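Local structure of NusG domain II-containing protein (Ruminococcus gnavus, 4ESN) at residues Ala60-Pro63 with Asp64-Cys67. The protein is of unknown function but binds a zinc ion within its NusG domain II-like beta fold. Numbering follows the deposited sequence.
Sequences ADCP and DQLC. With ZN (zinc ion), chain C.
C62, in the loop after strand 54-60 of the NusG domain II-like fold, and C67, in the short helix 66-69 that follows, both bind one zinc ion. C82 and a water complete the four ligands. The chain doubles back sharply, which brings the two sulfurs to the same metal. D64 begins the return path with an Asx turn: its OD1 accepts a nearly straight bond from L66 N, 2.8 Å long, on the anti side and tilted 25° out of the carboxylate plane. That same OD1 takes a bond at 2.7 Å from the zinc-bound water. The water also accepts from C67 N, so D64 and the C67 backbone probably position this metal ligand together. Q65 follows with a left-handed backbone (phi 62°), which turns the chain toward the helix. Its side chain bends at chi2 (-72°), which brings NE2 between two backbone oxygens. NE2 spends both hydrogens there, meeting A60 O at 2.8 Å from above the carbonyl plane and C62 O, also at 2.8 Å, in the carbonyl plane. Both acceptors lie in the plane of the Q65 amide, so the two bonds, with OE1 held by a second water that also bonds A60 N, set how the amide is turned. Replacing Q65 by an alanine is likely to leave the carbonyls of A60 and C62 without their shared donor, and the loop less firmly held. C67 ends the path, its SG 2.3 Å from zinc and 3.6 Å from A60 CB.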
loop_
_atom_site.group_PDB
_atom_site.type_symbol
_atom_site.label_atom_id
_atom_site.label_comp_id
_atom_site.label_asym_id
_atom_site.label_seq_id
_atom_site.Cartn_x
_atom_site.Cartn_y
_atom_site.Cartn_z
ATOM N N ALA A 60 -12.066 10.568 0.089
ATOM C CA ALA A 60 -10.930 11.071 -0.669
ATOM C C ALA A 60 -11.431 11.934 -1.803
ATOM O O ALA A 60 -12.522 11.672 -2.333
ATOM C CB ALA A 60 -10.081 9.928 -1.192
ATOM N N ASP A 61 -10.629 12.948 -2.196
ATOM C CA ASP A 61 -10.951 13.847 -3.316
ATOM C C ASP A 61 -10.328 13.349 -4.647
ATOM O O ASP A 61 -10.391 14.057 -5.651
ATOM C CB ASP A 61 -10.493 15.290 -3.005
ATOM C CG ASP A 61 -8.996 15.574 -3.089
ATOM O OD1 ASP A 61 -8.196 14.602 -3.158
ATOM O OD2 ASP A 61 -8.617 16.762 -3.062
ATOM N N CYS A 62 -9.712 12.160 -4.648
ATOM C CA CYS A 62 -9.076 11.565 -5.836
ATOM C C CYS A 62 -10.139 11.193 -6.892
ATOM O O CYS A 62 -11.265 10.833 -6.514
ATOM C CB CYS A 62 -8.250 10.346 -5.443
ATOM S SG CYS A 62 -9.233 8.997 -4.745
ATOM N N PRO A 63 -9.804 11.232 -8.209
ATOM C CA PRO A 63 -10.818 10.909 -9.235
ATOM C C PRO A 63 -11.236 9.433 -9.297
ATOM O O PRO A 63 -12.419 9.157 -9.533
ATOM C CB PRO A 63 -10.135 11.307 -10.552
ATOM C CG PRO A 63 -8.984 12.176 -10.166
ATOM C CD PRO A 63 -8.533 11.657 -8.836
ATOM N N ASP A 64 -10.288 8.491 -9.127
ATOM C CA ASP A 64 -10.582 7.057 -9.253
ATOM C C ASP A 64 -11.354 6.477 -8.037
ATOM O O ASP A 64 -12.061 5.482 -8.207
ATOM C CB ASP A 64 -9.296 6.237 -9.523
ATOM C CG ASP A 64 -8.210 6.308 -8.457
ATOM O OD1 ASP A 64 -8.535 6.157 -7.261
ATOM O OD2 ASP A 64 -7.025 6.423 -8.829
ATOM N N GLN A 65 -11.188 7.064 -6.821
ATOM C CA GLN A 65 -11.859 6.640 -5.577
ATOM C C GLN A 65 -11.472 5.205 -5.174
ATOM O O GLN A 65 -12.194 4.574 -4.396
ATOM C CB GLN A 65 -13.401 6.753 -5.726
ATOM C CG GLN A 65 -13.916 8.186 -5.857
ATOM C CD GLN A 65 -13.824 8.915 -4.541
ATOM O OE1 GLN A 65 -14.530 8.598 -3.582
ATOM N NE2 GLN A 65 -12.912 9.875 -4.454
ATOM N N LEU A 66 -10.349 4.693 -5.692
ATOM C CA LEU A 66 -9.898 3.323 -5.445
ATOM C C LEU A 66 -9.581 3.069 -3.968
ATOM O O LEU A 66 -9.940 2.004 -3.463
ATOM C CB LEU A 66 -8.685 2.949 -6.331
ATOM C CG LEU A 66 -8.991 2.659 -7.817
ATOM C CD1 LEU A 66 -7.698 2.454 -8.617
ATOM C CD2 LEU A 66 -9.889 1.405 -7.982
ATOM N N CYS A 67 -8.938 4.046 -3.274
ATOM C CA CYS A 67 -8.566 3.932 -1.849
ATOM C C CYS A 67 -9.811 3.747 -0.981
ATOM O O CYS A 67 -9.797 2.931 -0.062
ATOM C CB CYS A 67 -7.767 5.154 -1.406
ATOM S SG CYS A 67 -8.603 6.739 -1.704
HETATM ZN ZN ZN C . -7.640 7.786 -3.541
HETATM O O HOH W 1 -14.939 9.638 -1.085
HETATM O O HOH W 2 -7.149 6.110 -4.946
#